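Long-range contacts in peptidase M3B, oligoendopeptidase F (Enterococcus faecium, PDB 2QR4), which probably hydrolyses peptide bonds in short peptides as a zinc-dependent oligoendopeptidase of the M3 family: residues I103-F107 and I120-V124; L263-E268 and K474-V480; I398-N403 and Y530-L534. The contacts are given in a common frame with arbitrary orientation. Numbering follows the deposited sequence.

Contact 1. Residues I103-F107 and I120-V124; sequences IWQYF and IQQIV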
# COMPACT_ATOMS: atom_id res chain seq x y z
N ILE A 103 28.80 21.41 -20.58
CA ILE A 103 27.88 22.06 -19.67
C ILE A 103 28.45 23.38 -19.14
O ILE A 103 27.79 24.41 -19.26
CB ILE A 103 27.49 21.11 -18.52
CG1 ILE A 103 26.70 19.91 -19.06
CG2 ILE A 103 26.66 21.82 -17.48
CD1 ILE A 103 26.25 18.93 -18.00
N TRP A 104 29.66 23.36 -18.60
CA TRP A 104 30.25 24.59 -18.07
C TRP A 104 30.72 25.52 -19.20
O TRP A 104 31.00 26.70 -18.97
CB TRP A 104 31.39 24.32 -17.06
CG TRP A 104 31.02 23.33 -16.01
CD1 TRP A 104 31.62 22.12 -15.79
CD2 TRP A 104 29.95 23.43 -15.06
NE1 TRP A 104 30.99 21.45 -14.76
CE2 TRP A 104 29.96 22.24 -14.29
CE3 TRP A 104 28.98 24.40 -14.79
CZ2 TRP A 104 29.05 22.00 -13.27
CZ3 TRP A 104 28.07 24.16 -13.76
CH2 TRP A 104 28.11 22.97 -13.02
N GLN A 105 30.77 24.99 -20.41
CA GLN A 105 31.06 25.81 -21.58
C GLN A 105 29.84 26.68 -21.90
O GLN A 105 29.99 27.82 -22.36
CB GLN A 105 31.44 24.93 -22.78
CG GLN A 105 31.94 25.69 -24.00
CD GLN A 105 32.86 26.85 -23.63
OE1 GLN A 105 32.69 27.96 -24.13
NE2 GLN A 105 33.83 26.59 -22.75
N TYR A 106 28.65 26.14 -21.65
CA TYR A 106 27.40 26.88 -21.80
C TYR A 106 27.34 28.03 -20.79
O TYR A 106 26.79 29.09 -21.07
CB TYR A 106 26.21 25.96 -21.55
CG TYR A 106 25.75 25.11 -22.72
CD1 TYR A 106 26.11 25.40 -24.03
CD2 TYR A 106 24.92 24.02 -22.49
CE1 TYR A 106 25.66 24.61 -25.09
CE2 TYR A 106 24.46 23.23 -23.54
CZ TYR A 106 24.83 23.53 -24.83
OH TYR A 106 24.36 22.72 -25.84
N PHE A 107 27.89 27.79 -19.60
CA PHE A 107 27.91 28.79 -18.54
C PHE A 107 28.79 29.99 -18.87
O PHE A 107 28.48 31.12 -18.48
CB PHE A 107 28.31 28.16 -17.21
CG PHE A 107 27.18 27.45 -16.51
CD1 PHE A 107 26.60 26.33 -17.07
CD2 PHE A 107 26.68 27.92 -15.31
CE1 PHE A 107 25.55 25.68 -16.43
CE2 PHE A 107 25.64 27.28 -14.67
CZ PHE A 107 25.07 26.16 -15.23
N ILE A 120 22.41 22.61 -11.55
CA ILE A 120 23.08 21.80 -12.56
C ILE A 120 24.24 21.00 -11.97
O ILE A 120 24.56 19.91 -12.43
CB ILE A 120 23.56 22.66 -13.75
CG1 ILE A 120 22.35 23.24 -14.49
CG2 ILE A 120 24.43 21.85 -14.71
CD1 ILE A 120 21.26 22.21 -14.77
N GLN A 121 24.86 21.55 -10.92
CA GLN A 121 25.95 20.89 -10.22
C GLN A 121 25.52 19.58 -9.58
O GLN A 121 26.23 18.58 -9.68
CB GLN A 121 26.53 21.83 -9.15
CG GLN A 121 27.82 21.34 -8.53
CD GLN A 121 29.00 21.54 -9.46
OE1 GLN A 121 29.54 22.64 -9.56
NE2 GLN A 121 29.41 20.48 -10.14
N GLN A 122 24.38 19.60 -8.90
CA GLN A 122 23.85 18.40 -8.25
C GLN A 122 23.68 17.30 -9.26
O GLN A 122 24.05 16.15 -9.02
CB GLN A 122 22.51 18.67 -7.58
CG GLN A 122 22.59 18.99 -6.10
CD GLN A 122 23.60 20.08 -5.78
OE1 GLN A 122 24.80 19.94 -6.05
NE2 GLN A 122 23.13 21.16 -5.18
N ILE A 123 23.10 17.67 -10.40
CA ILE A 123 22.80 16.70 -11.43
C ILE A 123 24.08 16.06 -11.94
O ILE A 123 24.15 14.83 -12.00
CB ILE A 123 22.01 17.33 -12.58
CG1 ILE A 123 20.64 17.76 -12.06
CG2 ILE A 123 21.88 16.32 -13.71
CD1 ILE A 123 19.90 18.63 -13.00
N VAL A 124 25.07 16.89 -12.27
CA VAL A 124 26.39 16.43 -12.73
C VAL A 124 27.08 15.53 -11.70
O VAL A 124 27.73 14.54 -12.06
CB VAL A 124 27.30 17.63 -13.08
CG1 VAL A 124 28.78 17.20 -13.18
CG2 VAL A 124 26.84 18.29 -14.38
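Two short neighbouring helices pack here through a small hydrophobic interface in a region matching the oligopeptidase F sequence family; the centre of the contact lies about 31 Å from the centre of the chain. Segments 103-107 and 120-124 lie on helices 100-109 and 117-124; the segments run close to antiparallel, their local axes 168° apart in direction. These axes stay 12.4 Å apart, and even the closest pair of CA atoms, in Ile103 and Ile120, is 8.6 Å apart, so it is long side chains that bridge the gap. The CG2 methyls of Ile103 and Ile120 meet at 3.6 Å. One helical turn further along the second helix, Val124 CG2 lies 3.7 Å from Ile103 CD1; one turn further along the first, Phe107 CZ reaches Ile120 CG1 at 4.1 Å, the isoleucine lying at the edge of the ring. Trp104 leaves its backbone sideways but swings its indole across, with CH2 4.2 Å from Ile120 CG2 and CZ2 3.5 Å from Gln121 NE2. No hydrogen bond joins the segments, so the interface depends on the fit of apolar surfaces. Ile95 of helix 91-95 touches both Ile103 and Ile120, while Ile40 of helix 33-63 adds to the packing around Ile120. A short loop joining two antiparallel helices that share an apolar seam makes this a helical hairpin, an element common in all-alpha proteins.

Contact 2. Residues L263-E268 and K474-V480; sequences LHRYME and KYYGPAV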
# COMPACT_ATOMS: atom_id res chain seq x y z
N LEU A 263 21.24 7.35 30.19
CA LEU A 263 19.78 7.20 30.18
C LEU A 263 19.33 6.25 31.29
O LEU A 263 18.37 6.54 32.01
CB LEU A 263 19.30 6.62 28.84
CG LEU A 263 17.96 7.07 28.20
CD1 LEU A 263 17.33 5.95 27.37
CD2 LEU A 263 16.95 7.60 29.17
N HIS A 264 20.02 5.11 31.40
CA HIS A 264 19.70 4.13 32.42
C HIS A 264 19.65 4.81 33.78
O HIS A 264 18.68 4.65 34.52
CB HIS A 264 20.72 2.98 32.44
CG HIS A 264 20.69 2.14 31.20
ND1 HIS A 264 21.61 1.14 30.96
CD2 HIS A 264 19.89 2.18 30.11
CE1 HIS A 264 21.36 0.58 29.78
NE2 HIS A 264 20.32 1.20 29.25
N ARG A 265 20.69 5.58 34.06
CA ARG A 265 20.79 6.35 35.30
C ARG A 265 19.65 7.35 35.47
O ARG A 265 19.11 7.50 36.57
CB ARG A 265 22.11 7.11 35.34
CG ARG A 265 23.16 6.51 36.21
CD ARG A 265 23.68 7.58 37.16
NE ARG A 265 24.78 8.34 36.60
CZ ARG A 265 25.25 9.44 37.16
NH1 ARG A 265 24.70 9.91 38.27
NH2 ARG A 265 26.27 10.09 36.61
N TYR A 266 19.30 8.06 34.40
CA TYR A 266 18.22 9.05 34.45
C TYR A 266 16.89 8.35 34.77
O TYR A 266 16.05 8.89 35.50
CB TYR A 266 18.14 9.82 33.13
CG TYR A 266 17.13 10.94 33.12
CD1 TYR A 266 16.95 11.74 34.24
CD2 TYR A 266 16.39 11.22 31.99
CE1 TYR A 266 16.04 12.77 34.24
CE2 TYR A 266 15.48 12.25 31.97
CZ TYR A 266 15.31 13.03 33.11
OH TYR A 266 14.42 14.08 33.11
N MSE A 267 16.73 7.14 34.26
CA MSE A 267 15.54 6.34 34.54
C MSE A 267 15.49 5.87 36.01
O MSE A 267 14.43 5.92 36.64
CB MSE A 267 15.43 5.18 33.56
CG MSE A 267 15.24 5.63 32.11
SE MSE A 267 13.59 6.67 31.76
CE MSE A 267 14.23 8.49 32.08
N GLU A 268 16.63 5.47 36.58
CA GLU A 268 16.68 5.19 38.01
C GLU A 268 16.21 6.40 38.81
O GLU A 268 15.45 6.26 39.79
CB GLU A 268 18.09 4.78 38.48
CG GLU A 268 18.67 3.55 37.76
CD GLU A 268 18.10 2.20 38.26
OE1 GLU A 268 17.26 2.14 39.19
OE2 GLU A 268 18.52 1.17 37.68
N LYS A 474 17.25 -2.26 25.60
CA LYS A 474 18.66 -1.86 25.51
C LYS A 474 18.79 -0.37 25.84
O LYS A 474 19.68 0.05 26.57
CB LYS A 474 19.20 -2.12 24.09
CG LYS A 474 20.69 -1.80 23.90
CD LYS A 474 21.23 -2.12 22.48
CE LYS A 474 20.94 -0.96 21.51
NZ LYS A 474 21.64 -1.07 20.18
N TYR A 475 17.89 0.44 25.28
CA TYR A 475 17.90 1.86 25.52
C TYR A 475 17.50 2.23 26.95
O TYR A 475 18.20 2.96 27.62
CB TYR A 475 17.03 2.59 24.50
CG TYR A 475 17.79 2.99 23.27
CD1 TYR A 475 18.23 2.04 22.38
CD2 TYR A 475 18.09 4.33 23.01
CE1 TYR A 475 18.95 2.39 21.25
CE2 TYR A 475 18.79 4.70 21.89
CZ TYR A 475 19.23 3.71 21.01
OH TYR A 475 19.94 4.03 19.88
N TYR A 476 16.41 1.69 27.44
CA TYR A 476 15.95 2.14 28.74
C TYR A 476 16.61 1.48 29.93
O TYR A 476 16.65 2.07 31.01
CB TYR A 476 14.43 2.08 28.81
CG TYR A 476 13.81 3.19 28.00
CD1 TYR A 476 13.70 4.49 28.52
CD2 TYR A 476 13.39 2.97 26.70
CE1 TYR A 476 13.13 5.51 27.77
CE2 TYR A 476 12.84 3.99 25.95
CZ TYR A 476 12.70 5.24 26.49
OH TYR A 476 12.15 6.23 25.72
N GLY A 477 17.14 0.28 29.74
CA GLY A 477 17.84 -0.40 30.82
C GLY A 477 16.92 -1.05 31.84
O GLY A 477 15.71 -1.01 31.70
N PRO A 478 17.51 -1.64 32.89
CA PRO A 478 16.76 -2.46 33.86
C PRO A 478 15.85 -1.67 34.81
O PRO A 478 15.07 -2.28 35.54
CB PRO A 478 17.87 -3.15 34.66
CG PRO A 478 19.03 -2.19 34.59
CD PRO A 478 18.94 -1.54 33.23
N ALA A 479 15.96 -0.35 34.83
CA ALA A 479 15.11 0.46 35.71
C ALA A 479 13.67 0.56 35.18
O ALA A 479 12.74 0.81 35.94
CB ALA A 479 15.69 1.82 35.90
N VAL A 480 13.51 0.35 33.88
CA VAL A 480 12.21 0.41 33.23
C VAL A 480 11.70 -1.00 32.94
O VAL A 480 12.39 -1.79 32.30
CB VAL A 480 12.29 1.23 31.92
CG1 VAL A 480 10.96 1.22 31.16
CG2 VAL A 480 12.72 2.66 32.23
O HOH W 1 17.56 1.71 33.51
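At Lys474, in the last turn of helix 461-476, the backbone carbonyl receives a direct hydrogen bond, from His264 NE2 to Lys474 O (3.0 Å, 158°); the lysine's NZ turns elsewhere, to Asn257 and Glu444. Tyr475 points its CB away and bonds through OH to Glu444, but its carbonyl oxygen O lies 3.1 Å from both Leu263 CD1 and His264 CD2. Tyr476 brings its ring back toward helix 260-274: Leu263 CD1 sits over one face, 4.1 Å from Tyr476 CD1, and the selenium SE of selenomethionine Met267 approaches the edge in a Met-aromatic contact, 3.9 Å from Tyr476 CD1. The helix then gives way at Gly477, whose phi is positive. Its CA lies 3.5 Å from the centroid of the His264 ring, a CH-pi contact over the face; a CB here would clash with His264 CD2. Pro478 follows in the type I turn from Gly477 to Val480, its CD over the same imidazole. Ala479 aims its CB at the helix, 4.1 Å from Met267 CB and 3.4 Å from Glu268 CD, and Val480 CG2 closes the row at 3.9 Å from Met267 CG. A water accepts from Ala479 N (2.9 Å) and donates to Tyr476 O (2.7 Å), and weakly to His264 O (3.3 Å). The chemistry implies that a histidine and a water supply partners for backbone polar groups at the helix end (Lys474 O, Tyr476 O, Ala479 N), while apolar side chains pack beside them.

Contact 3. Residues I398-N403 and Y530-L534; sequences IASTTN and YLAYL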
# COMPACT_ATOMS: atom_id res chain seq x y z
N ILE A 398 18.33 24.57 14.82
CA ILE A 398 19.55 24.80 15.58
C ILE A 398 19.56 26.19 16.21
O ILE A 398 19.98 26.34 17.35
CB ILE A 398 20.80 24.65 14.69
CG1 ILE A 398 21.11 23.17 14.49
CG2 ILE A 398 21.99 25.34 15.31
CD1 ILE A 398 22.01 22.91 13.30
N ALA A 399 19.09 27.19 15.47
CA ALA A 399 19.12 28.57 15.95
C ALA A 399 18.17 28.75 17.13
O ALA A 399 18.33 29.66 17.94
CB ALA A 399 18.76 29.54 14.84
N SER A 400 17.19 27.86 17.22
CA SER A 400 16.21 27.87 18.27
C SER A 400 16.73 27.15 19.50
O SER A 400 16.69 27.68 20.61
CB SER A 400 14.93 27.18 17.78
OG SER A 400 14.20 28.05 16.92
N THR A 401 17.21 25.92 19.30
CA THR A 401 17.73 25.10 20.38
C THR A 401 18.95 25.76 21.01
O THR A 401 19.13 25.69 22.22
CB THR A 401 18.09 23.70 19.86
OG1 THR A 401 16.99 23.21 19.08
CG2 THR A 401 18.37 22.72 21.00
N THR A 402 19.78 26.41 20.20
CA THR A 402 20.98 27.06 20.71
C THR A 402 20.56 28.11 21.72
O THR A 402 21.15 28.22 22.79
CB THR A 402 21.79 27.72 19.58
OG1 THR A 402 22.12 26.74 18.60
CG2 THR A 402 23.09 28.31 20.12
N ASN A 403 19.53 28.88 21.36
CA ASN A 403 19.00 29.91 22.25
C ASN A 403 18.48 29.35 23.58
O ASN A 403 18.78 29.88 24.64
CB ASN A 403 17.90 30.71 21.53
CG ASN A 403 18.47 31.78 20.59
OD1 ASN A 403 19.68 31.92 20.45
ND2 ASN A 403 17.59 32.55 19.97
N TYR A 530 29.05 31.60 14.33
CA TYR A 530 27.63 31.34 14.51
C TYR A 530 26.79 32.33 13.70
O TYR A 530 25.82 31.95 13.05
CB TYR A 530 27.24 31.42 15.99
CG TYR A 530 25.79 31.06 16.26
CD1 TYR A 530 25.40 29.73 16.33
CD2 TYR A 530 24.83 32.04 16.46
CE1 TYR A 530 24.08 29.39 16.58
CE2 TYR A 530 23.49 31.71 16.72
CZ TYR A 530 23.13 30.37 16.77
OH TYR A 530 21.83 30.01 17.02
N LEU A 531 27.17 33.61 13.75
CA LEU A 531 26.45 34.63 13.01
C LEU A 531 26.54 34.37 11.52
O LEU A 531 25.55 34.51 10.80
CB LEU A 531 26.99 36.03 13.34
CG LEU A 531 26.91 36.54 14.78
CD1 LEU A 531 27.23 38.04 14.85
CD2 LEU A 531 25.55 36.26 15.41
N ALA A 532 27.72 33.99 11.05
CA ALA A 532 27.92 33.67 9.63
C ALA A 532 27.10 32.45 9.21
O ALA A 532 26.71 32.32 8.05
CB ALA A 532 29.40 33.45 9.33
N TYR A 533 26.83 31.55 10.16
CA TYR A 533 25.94 30.42 9.92
C TYR A 533 24.49 30.89 9.82
O TYR A 533 23.66 30.25 9.18
CB TYR A 533 26.09 29.36 11.00
CG TYR A 533 24.76 28.85 11.50
CD1 TYR A 533 23.99 27.99 10.72
CD2 TYR A 533 24.28 29.22 12.74
CE1 TYR A 533 22.77 27.53 11.17
CE2 TYR A 533 23.06 28.76 13.20
CZ TYR A 533 22.31 27.92 12.41
OH TYR A 533 21.09 27.45 12.86
N LEU A 534 24.20 32.01 10.49
CA LEU A 534 22.88 32.62 10.42
C LEU A 534 22.70 33.34 9.09
O LEU A 534 21.61 33.37 8.52
CB LEU A 534 22.69 33.61 11.57
CG LEU A 534 22.68 33.02 12.98
CD1 LEU A 534 22.75 34.14 14.01
CD2 LEU A 534 21.45 32.14 13.21
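Helices 394-414 and 526-536 cross obliquely in segments 398-403 and 530-534, where the local N-to-C directions are 146° apart and the local axes no closer than 12.0 Å. The nearest CA atoms, those of Ala399 and Leu534, are 7.8 Å apart. Ala399 is small, and two tyrosines of the second segment reach it across the gap. Tyr530 sets its OH against the first helix, 3.3 Å from Ala399 CA and 3.4 Å from Thr402 CB. Tyr533 inserts beside it, with its OH 3.4 Å from Ile398 CG2 and 3.3 Å from Ala399 N, an approach whose angle rules out a hydrogen bond; that hydroxyl instead bonds to Leu395 O, one turn earlier. The setting is a buried helical part of the M3 family region. Ser400, on another side of helix 394-414, bonds to His369 O and touches His373, both in helix 361-379; these histidines belong to an HEXXH sequence, the motif that supplies zinc ligands in this family. That same helix presents His376 to Ala399 and Tyr533. At the interface itself, Thr402 OG1 donates to Ile398 O at 2.5 Å, turning its hydroxyl back onto its own helix. Ala399 CB meets Leu534 CD2 at 4.1 Å, and helix 503-520 adds Leu515, which touches both Ile398 and Tyr530.

How the contacts relate
The three sites illustrate how a largely helical protein packs helices against one another in contacts 1 and 3, and a helix against a helix end and turn in contact 2. Contacts 1 and 2 lie on opposite sides of the chain's centre, their centres 52 Å apart; the centre of contact 3 is 32 Å from that of each, and its nearest atoms are about 17 Å from those of contact 1 and about 15 Å from those of contact 2. Contact 1 closes before the others open, whereas the segments of contacts 2 and 3 alternate along the chain, interlacing the M3 peptidase region. Contact 3 borders helix 361-379, whose HEXXH motif probably supplies zinc ligands, as in other M3 peptidases.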